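PDB 6TCV: endo-beta-N-acetylglucosaminidase F1 from Bacteroides thetaiotaomicron VPI-5482, which probably cleaves the core of high-mannose N-glycans between its two N-acetylglucosamines, as a glycoside hydrolase of a human gut bacterium, here with a Man9GlcNAc2Asn substrate bound. Local coordinates for residues A[312-315]-A[316-320]; A[181-184]-A[185-188]; A[207-210]-A[211-214]; A[374-377]-A[378-381]; A[218-221]-A[222-225]. The protein carries 2 engineered substitutions. All blocks are in the same frame, centred on the assembly; numbering follows the deposited sequence. Where two conformers were deposited one is given.

Interaction 1 (A[312-315]-A[316-320])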
# COMPACT_ATOMS: atom_id res chain seq x y z
N LEU A 312 -8.24 11.07 8.06
CA LEU A 312 -8.72 10.00 7.21
C LEU A 312 -7.68 8.90 7.06
O LEU A 312 -8.01 7.71 7.16
CB LEU A 312 -9.13 10.53 5.80
CG LEU A 312 -9.51 9.44 4.79
CD1 LEU A 312 -10.72 8.64 5.29
CD2 LEU A 312 -9.75 10.03 3.41
N CYS A 313 -6.42 9.26 6.86
CA CYS A 313 -5.39 8.22 6.72
C CYS A 313 -5.26 7.39 7.99
O CYS A 313 -5.19 6.15 7.92
CB CYS A 313 -4.05 8.86 6.36
SG CYS A 313 -4.04 9.61 4.69
N TYR A 314 -5.23 8.06 9.14
CA TYR A 314 -5.11 7.39 10.42
C TYR A 314 -6.27 6.45 10.64
O TYR A 314 -6.08 5.30 11.03
CB TYR A 314 -5.07 8.45 11.54
CG TYR A 314 -5.22 7.89 12.91
CD1 TYR A 314 -4.15 7.26 13.55
CD2 TYR A 314 -6.44 7.96 13.55
CE1 TYR A 314 -4.32 6.70 14.84
CE2 TYR A 314 -6.59 7.42 14.84
CZ TYR A 314 -5.52 6.82 15.46
OH TYR A 314 -5.68 6.27 16.73
N GLU A 315 -7.50 6.92 10.42
CA GLU A 315 -8.67 6.07 10.63
C GLU A 315 -8.70 4.92 9.65
O GLU A 315 -9.17 3.84 9.99
CB GLU A 315 -9.97 6.89 10.56
CG GLU A 315 -10.10 7.95 11.62
CD GLU A 315 -10.19 7.44 13.04
OE1 GLU A 315 -10.46 6.21 13.24
OE2 GLU A 315 -10.01 8.27 13.96
N THR A 316 -8.21 5.13 8.43
CA THR A 316 -8.17 4.03 7.48
C THR A 316 -7.20 2.95 7.95
O THR A 316 -7.54 1.77 7.95
CB THR A 316 -7.78 4.54 6.10
OG1 THR A 316 -8.68 5.55 5.64
CG2 THR A 316 -7.83 3.43 5.08
N LYS A 317 -6.02 3.34 8.44
CA LYS A 317 -5.09 2.33 8.94
C LYS A 317 -5.68 1.61 10.13
O LYS A 317 -5.51 0.39 10.26
CB LYS A 317 -3.76 2.99 9.29
CG LYS A 317 -2.63 2.02 9.57
CD LYS A 317 -2.15 1.33 8.35
CE LYS A 317 -0.95 0.41 8.64
NZ LYS A 317 -0.53 -0.25 7.40
N GLN A 318 -6.35 2.32 11.04
CA GLN A 318 -6.96 1.65 12.18
C GLN A 318 -7.94 0.58 11.75
O GLN A 318 -8.08 -0.43 12.44
CB GLN A 318 -7.64 2.67 13.09
CG GLN A 318 -6.74 3.71 13.72
CD GLN A 318 -5.33 3.23 13.99
OE1 GLN A 318 -5.12 2.36 14.83
NE2 GLN A 318 -4.36 3.79 13.29
N ALA A 319 -8.65 0.79 10.64
CA ALA A 319 -9.68 -0.12 10.17
C ALA A 319 -9.10 -1.26 9.34
O ALA A 319 -9.75 -2.29 9.21
CB ALA A 319 -10.73 0.65 9.36
N MET A 320 -7.90 -1.10 8.78
CA MET A 320 -7.22 -2.16 8.01
C MET A 320 -5.73 -2.10 8.32
O MET A 320 -4.89 -1.82 7.45
CB MET A 320 -7.52 -2.12 6.51
CG MET A 320 -7.23 -0.84 5.76
SD MET A 320 -7.83 -1.03 4.05
CE MET A 320 -7.09 0.40 3.24
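Q318 lies back over the ring of Y314, one helical turn earlier: its CG sits 3.9 Å from the ring centroid, over one face and displaced toward the rim, in a CH-pi contact. The amide that follows runs nearly flat over the ring, the two planes 22° apart, so that NE2 comes 3.3 Å from Y314 CE1. A tight bend at chi2 (-31°) also brings NE2 within 3.2 Å of Y314 O, which lies close to the amide plane. That carbonyl is gripped twice, since Q318 N donates to it as well. T316 repeats the pattern on another side of the helix, its OG1 donating to L312 O at 2.7 Å while T316 N reaches the same oxygen from the opposite face of the carbonyl plane. In the next shell, W347 meets the Y314 ring edge-to-face, Y286 OH bonds to T316 OG1, and E315 forms a salt bridge with R311. K317 NZ forms a salt bridge with D349 and a hydrogen bond with K323 O, and C313 and T316 pack on strand 324-329. Two carbonyls near the end of helix 306-319 thus each take a side-chain donor besides the usual backbone one, which gives the T316 hydroxyl and Q318 NE2 an acceptor within the turn.

Interaction 2 (A[181-184]-A[185-188])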
# COMPACT_ATOMS: atom_id res chain seq x y z
N PRO A 181 -5.43 -3.88 -15.72
CA PRO A 181 -4.29 -4.00 -14.80
C PRO A 181 -3.55 -5.31 -14.93
O PRO A 181 -2.44 -5.40 -14.39
CB PRO A 181 -4.94 -3.83 -13.43
CG PRO A 181 -6.39 -4.33 -13.62
CD PRO A 181 -6.73 -3.85 -15.02
N LEU A 182 -4.07 -6.30 -15.63
CA LEU A 182 -3.27 -7.48 -15.91
C LEU A 182 -2.01 -7.15 -16.68
O LEU A 182 -1.06 -7.95 -16.65
CB LEU A 182 -4.10 -8.56 -16.63
CG LEU A 182 -5.16 -9.24 -15.75
CD1 LEU A 182 -5.92 -10.22 -16.64
CD2 LEU A 182 -4.65 -9.95 -14.54
N ASN A 183 -1.96 -5.98 -17.34
CA ASN A 183 -0.73 -5.49 -17.99
C ASN A 183 0.42 -5.33 -17.01
O ASN A 183 1.56 -5.21 -17.47
CB ASN A 183 -1.05 -4.23 -18.79
CG ASN A 183 -1.72 -4.55 -20.05
OD1 ASN A 183 -1.19 -5.28 -20.91
ND2 ASN A 183 -2.93 -4.02 -20.22
N THR A 184 0.20 -5.39 -15.71
CA THR A 184 1.31 -5.52 -14.77
C THR A 184 2.25 -6.64 -15.20
O THR A 184 3.48 -6.54 -15.03
CB THR A 184 0.75 -5.84 -13.39
OG1 THR A 184 -0.10 -4.78 -12.93
CG2 THR A 184 1.82 -6.02 -12.33
N LEU A 185 1.70 -7.73 -15.73
CA LEU A 185 2.47 -8.92 -16.08
C LEU A 185 3.33 -8.72 -17.31
O LEU A 185 4.17 -9.59 -17.59
CB LEU A 185 1.55 -10.13 -16.20
CG LEU A 185 0.77 -10.44 -14.95
CD1 LEU A 185 -0.14 -11.65 -15.23
CD2 LEU A 185 1.63 -10.62 -13.70
N SER A 186 3.17 -7.61 -18.04
CA SER A 186 4.06 -7.28 -19.14
C SER A 186 5.45 -6.86 -18.69
O SER A 186 6.32 -6.72 -19.54
CB SER A 186 3.51 -6.13 -19.97
OG SER A 186 2.19 -6.38 -20.49
N PHE A 187 5.63 -6.56 -17.40
CA PHE A 187 6.83 -5.95 -16.87
C PHE A 187 7.62 -6.91 -15.97
O PHE A 187 7.29 -7.06 -14.78
CB PHE A 187 6.48 -4.71 -16.07
CG PHE A 187 5.83 -3.59 -16.86
CD1 PHE A 187 4.46 -3.60 -17.08
CD2 PHE A 187 6.58 -2.54 -17.35
CE1 PHE A 187 3.86 -2.58 -17.79
CE2 PHE A 187 6.01 -1.49 -18.04
CZ PHE A 187 4.62 -1.52 -18.27
N GLN A 188 8.63 -7.53 -16.51
CA GLN A 188 9.48 -8.43 -15.77
C GLN A 188 10.93 -8.05 -15.99
O GLN A 188 11.28 -7.50 -17.05
CB GLN A 188 9.34 -9.92 -16.16
CG GLN A 188 7.99 -10.53 -15.97
CD GLN A 188 7.92 -11.95 -16.57
OE1 GLN A 188 7.80 -12.09 -17.75
NE2 GLN A 188 8.05 -12.99 -15.72
O HOH W 1 5.38 -6.05 -12.92
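Chi1 of -57° lays S186 OG beside its own backbone N and 3.3 Å from N183 O, and chi1 of -77° in N183 brings OD1 round to 3.6 Å from that hydroxyl. The two polar ends stand side by side but are bonded outward, N183 OD1 to Y437 N and S186 OG to I435 O and Y411 OH. F187 presents its ring edge to the turn: CD1 comes 3.3 Å from N183 O, and T184 O also lies close to the ring plane. Beneath these groups the backbone bonds run from each residue to the one three earlier, L185 N to L182 O, S186 N to N183 O at 2.9 Å and F187 N to T184 O. T184 OG1 donates to P181 O at 2.8 Å, nearly along the C=O axis, and T184 N shares the same acceptor. A water donates a hydrogen bond to T184 O and to F187 O, closing the far end. F415 stacks on the F187 ring, W196 and Y411 meet it edge-to-face, and L185 packs on helix 235-238. The repeated i to i+3 bonding defines a short 3-10 helix, set here in the crossover between parallel strands 169-175 and 198-209 of the curled mixed sheet that these strands share.

Interaction 3 (A[207-210]-A[211-214])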
# COMPACT_ATOMS: atom_id res chain seq x y z
N ASN A 207 -17.78 10.63 -3.47
CA ASN A 207 -18.88 11.47 -3.93
C ASN A 207 -19.92 11.53 -2.82
O ASN A 207 -19.92 10.71 -1.89
CB ASN A 207 -19.53 10.91 -5.18
CG ASN A 207 -18.76 11.26 -6.42
OD1 ASN A 207 -18.05 10.40 -7.00
ND2 ASN A 207 -18.88 12.50 -6.86
N TYR A 208 -20.79 12.54 -2.89
CA TYR A 208 -21.85 12.64 -1.88
C TYR A 208 -22.98 11.71 -2.34
O TYR A 208 -23.42 11.79 -3.50
CB TYR A 208 -22.39 14.06 -1.79
CG TYR A 208 -23.18 14.28 -0.54
CD1 TYR A 208 -22.57 14.10 0.68
CD2 TYR A 208 -24.54 14.59 -0.53
CE1 TYR A 208 -23.22 14.26 1.87
CE2 TYR A 208 -25.21 14.75 0.70
CZ TYR A 208 -24.51 14.55 1.88
OH TYR A 208 -25.17 14.72 3.12
N ASP A 209 -23.51 10.91 -1.42
CA ASP A 209 -24.70 10.09 -1.71
C ASP A 209 -25.84 10.89 -1.09
O ASP A 209 -26.11 10.84 0.12
CB ASP A 209 -24.53 8.74 -1.01
CG ASP A 209 -25.65 7.79 -1.27
OD1 ASP A 209 -25.40 6.57 -1.04
OD2 ASP A 209 -26.74 8.22 -1.65
N ALA A 210 -26.55 11.60 -1.95
CA ALA A 210 -27.61 12.47 -1.45
C ALA A 210 -28.75 11.70 -0.80
O ALA A 210 -29.38 12.19 0.14
CB ALA A 210 -28.16 13.35 -2.60
N GLU A 211 -29.02 10.50 -1.32
CA GLU A 211 -30.14 9.72 -0.83
C GLU A 211 -29.86 9.13 0.55
O GLU A 211 -30.80 8.89 1.30
CB GLU A 211 -30.49 8.60 -1.80
CG GLU A 211 -31.06 8.97 -3.13
CD GLU A 211 -31.11 7.70 -4.05
OE1 GLU A 211 -30.09 7.45 -4.80
OE2 GLU A 211 -32.09 6.91 -3.94
N ALA A 212 -28.60 8.89 0.88
CA ALA A 212 -28.14 8.37 2.17
C ALA A 212 -27.63 9.48 3.09
O ALA A 212 -27.38 9.23 4.28
CB ALA A 212 -27.11 7.28 2.03
N GLY A 213 -27.48 10.70 2.58
CA GLY A 213 -26.95 11.82 3.35
C GLY A 213 -25.52 11.71 3.81
O GLY A 213 -25.24 12.07 4.97
N ARG A 214 -24.67 11.06 3.06
CA ARG A 214 -23.29 10.89 3.48
C ARG A 214 -22.36 10.72 2.29
O ARG A 214 -22.81 10.30 1.21
CB ARG A 214 -23.11 9.78 4.49
CG ARG A 214 -23.48 8.49 3.93
CD ARG A 214 -23.27 7.42 5.04
NE ARG A 214 -21.92 6.82 5.00
CZ ARG A 214 -21.50 5.81 5.78
NH1 ARG A 214 -20.23 5.30 5.69
NH2 ARG A 214 -22.35 5.32 6.68
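The Y208 ring comes obliquely against the backbone of G213 and R214, with CE1 3.7 Å from R214 N and OH 3.1 Å from G213 C, while the flat carboxylate of D209 is met by A212 N from above its plane. Both belong to a beta hairpin closed by a G1 bulge, which links strands 198-209 and 214-218. D209 and R214 form an antiparallel hydrogen-bonded pair: D209 N donates to R214 O at 2.8 Å, and R214 N returns a longer bond to D209 O. G213 also faces D209 and sends a weak bond to the same oxygen. Its positive phi of 64° suits the glycine of this bulge. Across the loop, D209 OD2 accepts from A212 N at 3.2 Å and also from E211 N, the latter an Asx turn, though a weak one. The torsion behind it is chi1 of -178°, which swings CG of D209 to the far side from its own N and over the loop. Y208 OH is hydrogen-bonded to N298 ND2, and the ring touches I254 and T255. N207, nearer the sugars, bonds to N251 and D253, so the base of the hairpin is tied to neighbouring loops while its turn is solvent-exposed. On the carboxylate's other branch, the methyl CB of A212 sits 3.6 Å from D209 OD1.

Interaction 4 (A[374-377]-A[378-381]). With NAG (2-acetamido-2-deoxy-beta-D-glucopyranose), chain B; MAN (alpha-D-mannopyranose), chain C.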
# COMPACT_ATOMS: atom_id res chain seq x y z
N SER A 374 8.75 9.89 -10.12
CA SER A 374 7.38 9.67 -10.58
C SER A 374 7.34 9.92 -12.07
O SER A 374 7.42 11.07 -12.52
CB SER A 374 6.37 10.57 -9.84
OG SER A 374 6.39 10.18 -8.43
N MET A 375 6.96 8.87 -12.81
CA MET A 375 7.00 8.91 -14.26
C MET A 375 5.58 8.91 -14.80
O MET A 375 4.80 7.99 -14.51
CB MET A 375 7.74 7.68 -14.79
CG MET A 375 9.20 7.63 -14.42
SD MET A 375 10.09 6.11 -14.93
CE MET A 375 9.53 5.03 -13.61
N GLU A 376 5.24 9.93 -15.58
CA GLU A 376 3.92 10.04 -16.24
C GLU A 376 4.09 9.31 -17.57
O GLU A 376 4.74 9.82 -18.50
CB GLU A 376 3.53 11.50 -16.43
CG GLU A 376 2.05 11.80 -16.16
CD GLU A 376 1.08 11.13 -17.10
OE1 GLU A 376 1.51 10.30 -17.94
OE2 GLU A 376 -0.13 11.42 -17.02
N PHE A 377 3.66 8.05 -17.64
CA PHE A 377 3.93 7.23 -18.82
C PHE A 377 3.04 7.57 -20.00
O PHE A 377 3.39 7.22 -21.13
CB PHE A 377 3.76 5.77 -18.47
CG PHE A 377 4.87 5.13 -17.67
CD1 PHE A 377 6.19 5.37 -17.98
CD2 PHE A 377 4.54 4.27 -16.62
CE1 PHE A 377 7.21 4.76 -17.24
CE2 PHE A 377 5.54 3.65 -15.90
CZ PHE A 377 6.86 3.90 -16.20
N ASN A 378 1.91 8.24 -19.79
CA ASN A 378 1.06 8.65 -20.91
C ASN A 378 1.51 9.98 -21.51
O ASN A 378 1.47 10.14 -22.73
CB ASN A 378 -0.39 8.77 -20.41
CG ASN A 378 -1.32 9.06 -21.52
OD1 ASN A 378 -1.43 8.30 -22.49
ND2 ASN A 378 -2.04 10.18 -21.42
N LEU A 379 1.86 10.95 -20.66
CA LEU A 379 2.27 12.27 -21.14
C LEU A 379 3.75 12.47 -21.27
O LEU A 379 4.16 13.37 -22.00
CB LEU A 379 1.76 13.38 -20.23
CG LEU A 379 0.26 13.49 -19.98
CD1 LEU A 379 -0.05 14.51 -18.97
CD2 LEU A 379 -0.40 13.84 -21.30
N GLY A 380 4.57 11.72 -20.61
CA GLY A 380 5.98 11.68 -20.90
C GLY A 380 6.85 12.28 -19.85
O GLY A 380 8.09 12.12 -19.93
N GLY A 381 6.31 13.07 -18.96
CA GLY A 381 7.12 13.78 -17.98
C GLY A 381 7.61 12.92 -16.81
O GLY A 381 7.12 11.83 -16.58
C1 NAG B . -2.68 14.14 -11.80
C2 NAG B . -3.57 13.01 -11.33
C3 NAG B . -4.55 12.50 -12.39
C4 NAG B . -4.25 13.12 -13.74
C5 NAG B . -2.75 13.02 -13.98
C6 NAG B . -2.32 13.47 -15.38
C7 NAG B . -2.98 11.35 -9.62
C8 NAG B . -1.98 10.28 -9.23
N2 NAG B . -2.77 11.93 -10.80
O3 NAG B . -5.89 12.83 -12.00
O4 NAG B . -4.94 12.36 -14.74
O5 NAG B . -2.04 13.86 -13.06
O6 NAG B . -0.93 13.46 -15.47
O7 NAG B . -3.92 11.69 -8.89
C1 MAN C . -7.21 12.10 -23.21
C2 MAN C . -6.86 11.47 -24.54
C3 MAN C . -5.47 10.87 -24.46
C4 MAN C . -4.49 11.96 -24.08
C5 MAN C . -4.93 12.68 -22.81
C6 MAN C . -4.12 13.93 -22.58
O2 MAN C . -6.85 12.51 -25.54
O3 MAN C . -5.14 10.30 -25.72
O4 MAN C . -3.21 11.38 -23.85
O5 MAN C . -6.29 13.12 -22.90
O6 MAN C . -4.47 14.61 -21.38
O HOH W 2 -2.24 11.28 -18.73
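E376, in one of its two conformers, turns its carboxylate across the loop that follows its strand and divides its two oxygens between protein and sugar. OE1 takes L379 N at 2.8 Å in a straight bond (170°) that arrives from above the carboxylate plane, and N378 N adds a weak one. OE2 accepts from O6 of the N-acetylglucosamine at 2.7 Å. L379 runs alongside the carboxylate, CG 3.6 Å from OE2, with CD1 continuing toward the same sugar hydroxyl and CD2 reaching 3.9 Å from C6 of the chain C mannose. N378 faces outward from the loop. With CG swung opposite its backbone N (chi1 -175°), ND2 donates to that mannose's O4 at 3.0 Å and also to a water that in turn donates to E376 OE2. Replacing N378 by a leucine would probably leave the mannose O4 without this donor and cut the water's link between loop and glutamate. The loop closes through G380 N to E376 O and E376 N to G381 O at 2.9 Å, and R417 reaches both carbonyls. Y290 and Y355 also bond to the N-acetylglucosamine. One carboxylate therefore braces the backbone of the loop and receives a sugar hydroxyl at once, so in this conformer the shape of the loop and the placing of the sugar are probably coupled.

Interaction 5 (A[218-221]-A[222-225]). With MAN (alpha-D-mannopyranose), chain D; MAN (alpha-D-mannopyranose), chain E.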
# COMPACT_ATOMS: atom_id res chain seq x y z
N GLN A 218 -17.78 5.78 -4.70
CA GLN A 218 -18.57 5.70 -5.91
C GLN A 218 -17.67 5.17 -7.00
O GLN A 218 -16.66 5.80 -7.34
CB GLN A 218 -19.12 7.10 -6.25
CG GLN A 218 -19.96 7.10 -7.55
CD GLN A 218 -20.52 8.47 -7.92
OE1 GLN A 218 -21.34 9.02 -7.18
NE2 GLN A 218 -20.12 9.00 -9.05
N CYS A 219 -18.08 4.07 -7.61
CA CYS A 219 -17.26 3.38 -8.61
C CYS A 219 -17.92 3.58 -9.96
O CYS A 219 -19.09 3.24 -10.17
CB CYS A 219 -17.21 1.88 -8.29
SG CYS A 219 -16.26 1.53 -6.78
N ASN A 220 -17.16 4.12 -10.90
CA ASN A 220 -17.62 4.25 -12.27
C ASN A 220 -17.74 2.87 -12.90
O ASN A 220 -17.31 1.86 -12.32
CB ASN A 220 -16.75 5.24 -13.07
CG ASN A 220 -15.40 4.69 -13.40
OD1 ASN A 220 -15.26 3.55 -13.87
ND2 ASN A 220 -14.38 5.55 -13.32
N PRO A 221 -18.35 2.77 -14.07
CA PRO A 221 -18.60 1.42 -14.60
C PRO A 221 -17.35 0.61 -14.87
O PRO A 221 -17.38 -0.63 -14.77
CB PRO A 221 -19.40 1.66 -15.88
CG PRO A 221 -20.07 2.99 -15.65
CD PRO A 221 -19.05 3.80 -14.87
N ASN A 222 -16.22 1.23 -15.17
CA ASN A 222 -15.00 0.50 -15.39
C ASN A 222 -14.42 -0.04 -14.10
O ASN A 222 -13.96 -1.20 -14.03
CB ASN A 222 -14.02 1.41 -16.09
CG ASN A 222 -14.54 1.90 -17.41
OD1 ASN A 222 -15.00 1.14 -18.26
ND2 ASN A 222 -14.58 3.22 -17.56
N VAL A 223 -14.38 0.79 -13.05
CA VAL A 223 -13.95 0.33 -11.75
C VAL A 223 -14.86 -0.79 -11.25
O VAL A 223 -14.40 -1.84 -10.76
CB VAL A 223 -13.87 1.51 -10.76
CG1 VAL A 223 -13.56 1.05 -9.37
CG2 VAL A 223 -12.83 2.51 -11.20
N GLN A 224 -16.16 -0.58 -11.36
CA GLN A 224 -17.11 -1.57 -10.86
C GLN A 224 -16.94 -2.89 -11.59
O GLN A 224 -17.03 -3.96 -10.98
CB GLN A 224 -18.52 -1.03 -10.96
CG GLN A 224 -19.56 -1.92 -10.21
CD GLN A 224 -19.28 -1.88 -8.72
OE1 GLN A 224 -19.24 -0.81 -8.12
NE2 GLN A 224 -19.15 -3.04 -8.08
N TYR A 225 -16.68 -2.84 -12.91
CA TYR A 225 -16.50 -4.07 -13.67
C TYR A 225 -15.29 -4.85 -13.15
O TYR A 225 -15.34 -6.07 -13.01
CB TYR A 225 -16.27 -3.74 -15.15
CG TYR A 225 -16.28 -4.99 -16.00
CD1 TYR A 225 -15.12 -5.69 -16.22
CD2 TYR A 225 -17.45 -5.42 -16.61
CE1 TYR A 225 -15.12 -6.81 -16.98
CE2 TYR A 225 -17.44 -6.54 -17.41
CZ TYR A 225 -16.29 -7.22 -17.58
OH TYR A 225 -16.31 -8.37 -18.37
C1 MAN D . -15.39 8.24 -15.34
C2 MAN D . -15.49 7.04 -16.28
C3 MAN D . -14.97 7.41 -17.67
C4 MAN D . -15.69 8.64 -18.18
C5 MAN D . -15.49 9.76 -17.17
C6 MAN D . -16.22 11.03 -17.54
O2 MAN D . -16.85 6.60 -16.32
O3 MAN D . -15.14 6.29 -18.52
O4 MAN D . -15.15 9.06 -19.44
O5 MAN D . -16.03 9.36 -15.91
O6 MAN D . -15.85 12.09 -16.64
C1 MAN E . -12.64 10.42 -14.68
C2 MAN E . -13.82 9.61 -14.16
C3 MAN E . -13.53 9.19 -12.73
C4 MAN E . -12.20 8.46 -12.61
C5 MAN E . -11.07 9.27 -13.25
C6 MAN E . -9.79 8.48 -13.39
O2 MAN E . -14.02 8.49 -15.05
O3 MAN E . -14.57 8.31 -12.28
O4 MAN E . -11.86 8.31 -11.24
O5 MAN E . -11.45 9.66 -14.59
O6 MAN E . -8.79 9.28 -14.06
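The side-chain amide of N220 works at both ends. OD1 accepts from V223 N at 3.0 Å in a nearly straight bond (167°), with a weaker one from N222 N, while ND2 donates to O3 of the chain E mannose at 3.0 Å. This division depends on chi1 of 73°, which holds CG between the backbone N and the carbonyl carbon and folds OD1 over the start of the helix. N220 O meanwhile accepts from Q224 N at 2.9 Å. The second mannose, chain D, lies close to the same amide, its C2 3.7 Å from N220 CG, and N222 ND2 comes 3.3 Å from its O3. N222 is itself held by N177 and K439. A valine in place of N220 would probably strip V223 N of its cap and the chain E mannose O3 of a donor. Further in, C219 SG makes an apolar contact with V223 CG1 at 3.8 Å. Separately, C219 CB touches the amide oxygen OE1 of Q224 at 3.4 Å, and Q224 NE2 bonds to D228. V223 also packs on V176, and C219 on A204, so the helix start packs against strand 198-209 and the loop of V176. An asparagine N-cap followed by P221 as the first helical residue, whose lack of an N-H costs nothing there, is a classic helix opening; in this enzyme it also forms part of the site holding the mannose branches of the bound glycan.

Interactions 1 and 2 are buried and deal with helical turns, their side chains satisfied within the turn or by neighbouring elements; they lie on opposite sides of the chain's centre, 29 Å apart between centres. Interaction 3 is a surface hairpin, dominated by backbone bonds and a bulge. Interactions 4 and 5 are partly buried and divide one polar side chain between its own loop or helix end and a sugar; toward the sugar, E376 accepts and N220 donates. Strands 198-209 and 371-376, in interactions 3 and 4, belong to one mixed sheet. Interactions 3 and 5 touch where N207 OD1 lies 3.2 Å from Q218 NE2, where strand 198-209 lies beside the end of strand 214-218.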